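AvrRxo1-ORF1 (Xanthomonas oryzae pv. oryzicola, PDB 4Z8T) acts as a type III effector with a polynucleotide kinase-like, P-loop domain related to zeta toxins, and is bound by its chaperone-like interactor AvrRxo1-ORF2. Local coordinates at residues Cys101-Ala112 and Val126-Phe137. Residues are numbered along the deposited sequence; the frame is centred on the assembly and turned at random.
Sequences CVNPDVFKSSLA and VHSESSFLADRF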
# COMPACT_ATOMS: atom_id res chain seq x y z
N CYS A 101 32.84 0.66 -17.10
CA CYS A 101 32.15 -0.03 -16.02
C CYS A 101 31.82 -1.48 -16.38
O CYS A 101 31.64 -1.81 -17.57
CB CYS A 101 30.86 0.70 -15.65
SG CYS A 101 31.12 2.42 -15.16
N VAL A 102 31.75 -2.33 -15.36
CA VAL A 102 31.33 -3.72 -15.56
C VAL A 102 29.81 -3.80 -15.69
O VAL A 102 29.08 -3.55 -14.73
CB VAL A 102 31.78 -4.64 -14.43
CG1 VAL A 102 31.28 -6.06 -14.67
CG2 VAL A 102 33.29 -4.62 -14.31
N ASN A 103 29.35 -4.16 -16.89
CA ASN A 103 27.95 -4.10 -17.26
C ASN A 103 27.85 -4.70 -18.66
O ASN A 103 28.45 -4.17 -19.58
CB ASN A 103 27.53 -2.63 -17.30
CG ASN A 103 26.07 -2.43 -17.67
OD1 ASN A 103 25.37 -3.37 -18.04
ND2 ASN A 103 25.61 -1.19 -17.56
N PRO A 104 27.09 -5.80 -18.82
CA PRO A 104 26.96 -6.43 -20.15
C PRO A 104 26.39 -5.48 -21.19
O PRO A 104 26.73 -5.56 -22.36
CB PRO A 104 25.97 -7.58 -19.90
CG PRO A 104 25.29 -7.25 -18.61
CD PRO A 104 26.31 -6.51 -17.79
N ASP A 105 25.52 -4.58 -20.76
CA ASP A 105 24.91 -3.66 -21.71
C ASP A 105 25.88 -2.77 -22.49
O ASP A 105 25.53 -2.29 -23.56
CB ASP A 105 23.85 -2.81 -21.00
CG ASP A 105 22.72 -3.64 -20.44
OD1 ASP A 105 22.43 -4.71 -21.02
OD2 ASP A 105 22.14 -3.24 -19.41
N VAL A 106 27.08 -2.54 -21.96
CA VAL A 106 28.05 -1.68 -22.65
C VAL A 106 28.56 -2.30 -23.95
O VAL A 106 29.10 -1.58 -24.79
CB VAL A 106 29.28 -1.30 -21.78
CG1 VAL A 106 28.86 -0.62 -20.48
CG2 VAL A 106 30.16 -2.52 -21.52
N PHE A 107 28.40 -3.61 -24.11
CA PHE A 107 28.89 -4.29 -25.32
C PHE A 107 27.81 -4.45 -26.37
O PHE A 107 28.10 -4.84 -27.51
CB PHE A 107 29.45 -5.68 -24.99
CG PHE A 107 30.67 -5.65 -24.11
CD1 PHE A 107 31.89 -5.23 -24.63
CD2 PHE A 107 30.61 -6.04 -22.78
CE1 PHE A 107 33.03 -5.19 -23.84
CE2 PHE A 107 31.74 -6.01 -21.98
CZ PHE A 107 32.96 -5.58 -22.51
N LYS A 108 26.56 -4.18 -25.99
CA LYS A 108 25.42 -4.55 -26.82
C LYS A 108 25.33 -3.81 -28.14
O LYS A 108 25.05 -4.42 -29.17
CB LYS A 108 24.10 -4.40 -26.05
CG LYS A 108 23.84 -5.55 -25.10
CD LYS A 108 22.43 -5.48 -24.53
CE LYS A 108 22.08 -6.75 -23.78
NZ LYS A 108 22.95 -6.88 -22.58
N SER A 109 25.58 -2.51 -28.13
CA SER A 109 25.50 -1.73 -29.35
C SER A 109 26.53 -2.23 -30.37
O SER A 109 26.21 -2.44 -31.54
CB SER A 109 25.72 -0.24 -29.07
OG SER A 109 25.67 0.51 -30.27
N SER A 110 27.76 -2.43 -29.91
CA SER A 110 28.83 -2.90 -30.79
C SER A 110 28.51 -4.28 -31.34
O SER A 110 28.73 -4.55 -32.52
CB SER A 110 30.18 -2.90 -30.08
OG SER A 110 30.66 -1.58 -29.88
N LEU A 111 28.02 -5.17 -30.49
CA LEU A 111 27.71 -6.52 -30.95
C LEU A 111 26.54 -6.50 -31.91
O LEU A 111 26.48 -7.27 -32.87
CB LEU A 111 27.40 -7.43 -29.77
CG LEU A 111 28.59 -7.70 -28.85
CD1 LEU A 111 28.13 -8.50 -27.64
CD2 LEU A 111 29.69 -8.45 -29.61
N ALA A 112 25.59 -5.59 -31.66
CA ALA A 112 24.40 -5.49 -32.49
C ALA A 112 24.70 -4.93 -33.87
O ALA A 112 24.03 -5.29 -34.85
CB ALA A 112 23.32 -4.66 -31.80
N VAL A 126 21.79 -10.24 -28.79
CA VAL A 126 23.19 -10.14 -28.39
C VAL A 126 23.43 -10.31 -26.89
O VAL A 126 24.58 -10.24 -26.44
CB VAL A 126 23.87 -8.82 -28.87
CG1 VAL A 126 23.91 -8.74 -30.41
CG2 VAL A 126 23.16 -7.58 -28.29
N HIS A 127 22.38 -10.53 -26.10
CA HIS A 127 22.55 -10.48 -24.65
C HIS A 127 23.50 -11.54 -24.07
O HIS A 127 24.37 -11.22 -23.25
CB HIS A 127 21.22 -10.53 -23.90
CG HIS A 127 21.38 -10.53 -22.42
ND1 HIS A 127 21.77 -9.41 -21.71
CD2 HIS A 127 21.25 -11.52 -21.50
CE1 HIS A 127 21.86 -9.70 -20.43
NE2 HIS A 127 21.55 -10.97 -20.27
N SER A 128 23.32 -12.79 -24.49
CA SER A 128 24.19 -13.86 -23.99
C SER A 128 25.65 -13.56 -24.31
O SER A 128 26.52 -13.67 -23.44
CB SER A 128 23.80 -15.20 -24.60
OG SER A 128 22.55 -15.63 -24.08
N GLU A 129 25.91 -13.18 -25.55
CA GLU A 129 27.26 -12.82 -25.94
C GLU A 129 27.81 -11.64 -25.12
O GLU A 129 28.97 -11.63 -24.72
CB GLU A 129 27.30 -12.50 -27.43
CG GLU A 129 28.69 -12.30 -27.99
CD GLU A 129 28.66 -11.96 -29.47
OE1 GLU A 129 27.60 -11.51 -29.95
OE2 GLU A 129 29.71 -12.13 -30.13
N SER A 130 26.97 -10.64 -24.86
CA SER A 130 27.42 -9.46 -24.12
C SER A 130 27.72 -9.84 -22.68
O SER A 130 28.63 -9.29 -22.06
CB SER A 130 26.40 -8.33 -24.20
OG SER A 130 25.31 -8.54 -23.33
N SER A 131 26.96 -10.80 -22.16
CA SER A 131 27.15 -11.26 -20.78
C SER A 131 28.47 -12.02 -20.68
O SER A 131 29.25 -11.83 -19.74
CB SER A 131 25.97 -12.13 -20.33
OG SER A 131 26.13 -12.53 -18.98
N PHE A 132 28.73 -12.86 -21.68
CA PHE A 132 30.01 -13.55 -21.78
C PHE A 132 31.19 -12.56 -21.81
O PHE A 132 32.19 -12.76 -21.11
CB PHE A 132 30.02 -14.45 -23.01
CG PHE A 132 31.38 -14.72 -23.56
CD1 PHE A 132 32.19 -15.68 -22.99
CD2 PHE A 132 31.83 -14.03 -24.67
CE1 PHE A 132 33.45 -15.94 -23.50
CE2 PHE A 132 33.10 -14.28 -25.19
CZ PHE A 132 33.90 -15.24 -24.60
N LEU A 133 31.07 -11.51 -22.61
CA LEU A 133 32.13 -10.51 -22.65
C LEU A 133 32.28 -9.79 -21.31
O LEU A 133 33.40 -9.49 -20.89
CB LEU A 133 31.89 -9.49 -23.77
CG LEU A 133 32.09 -10.02 -25.18
CD1 LEU A 133 32.00 -8.88 -26.18
CD2 LEU A 133 33.44 -10.74 -25.32
N ALA A 134 31.17 -9.49 -20.64
CA ALA A 134 31.24 -8.79 -19.36
C ALA A 134 31.96 -9.64 -18.33
O ALA A 134 32.72 -9.12 -17.50
CB ALA A 134 29.85 -8.41 -18.87
N ASP A 135 31.74 -10.95 -18.39
CA ASP A 135 32.37 -11.85 -17.43
C ASP A 135 33.85 -11.99 -17.69
O ASP A 135 34.66 -12.07 -16.75
CB ASP A 135 31.68 -13.21 -17.46
CG ASP A 135 30.29 -13.17 -16.91
OD1 ASP A 135 29.98 -12.23 -16.15
OD2 ASP A 135 29.49 -14.08 -17.23
N ARG A 136 34.24 -12.01 -18.96
CA ARG A 136 35.65 -12.01 -19.29
C ARG A 136 36.29 -10.69 -18.88
O ARG A 136 37.41 -10.66 -18.37
CB ARG A 136 35.85 -12.28 -20.78
CG ARG A 136 37.29 -12.22 -21.20
CD ARG A 136 37.72 -13.40 -22.06
NE ARG A 136 38.89 -13.05 -22.86
CZ ARG A 136 40.12 -12.90 -22.36
NH1 ARG A 136 41.11 -12.56 -23.17
NH2 ARG A 136 40.35 -13.07 -21.07
N PHE A 137 35.55 -9.60 -19.07
CA PHE A 137 36.03 -8.27 -18.72
C PHE A 137 36.24 -8.19 -17.20
O PHE A 137 37.31 -7.79 -16.73
CB PHE A 137 35.01 -7.23 -19.23
CG PHE A 137 35.32 -5.80 -18.85
CD1 PHE A 137 36.58 -5.26 -19.00
CD2 PHE A 137 34.30 -4.99 -18.37
CE1 PHE A 137 36.83 -3.94 -18.65
CE2 PHE A 137 34.54 -3.67 -18.03
CZ PHE A 137 35.80 -3.14 -18.18
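The Lys108 chain runs extended from CB and then folds at its last torsion (chi4 65°), bringing NZ in toward His127, where CG anti to the backbone N swings the imidazole out so that ND1 faces the ammonium. NZ reaches the edge of that imidazole, 12° from the ring plane, and donates to ND1 at 2.9 Å. The same ammonium donates to Ser130 OG at 3.0 Å and forms a salt bridge with Asp105 OD1 at 2.7 Å, three grips that fix its position; Asp105 would favour the charged amine. Ser130 OG in turn donates to His127 O, a carbonyl that also accepts from Ser131 N. Asp105 OD2 is bound by Ser98 of the AvrRxo1-ORF2 chain, which places this polar cluster beside the chaperone interface.

In the kinase-like domain, the loop leading from Cys101 into helix 108-113 lies along helix 123-141, and the axes of 108-112 and 126-137 cross at 126°. An Asx turn near the probable P-loop, in which Asn103 OD1 accepts from Asp105 N, encloses Pro104, whose CB packs against Ala134 CB. Leu111 is a knob in a hole formed by Val126, Glu129, Ser130 and Leu133; its CD2 lies 3.7 Å from Glu129 CD, whose carboxylate is held by Arg36, His40 and Thr6. Val126 CG1 flanks Leu111 CB at 3.8 Å. The Phe107 ring is sandwiched: Val106 CG2 covers one face, while Leu133 CB makes a CH-pi contact over the other, 3.9 Å from the centroid. Phe137 CB meets the Phe107 edge, and the Phe137 ring turns its own edge to Cys101 O, with CE2 3.5 Å away.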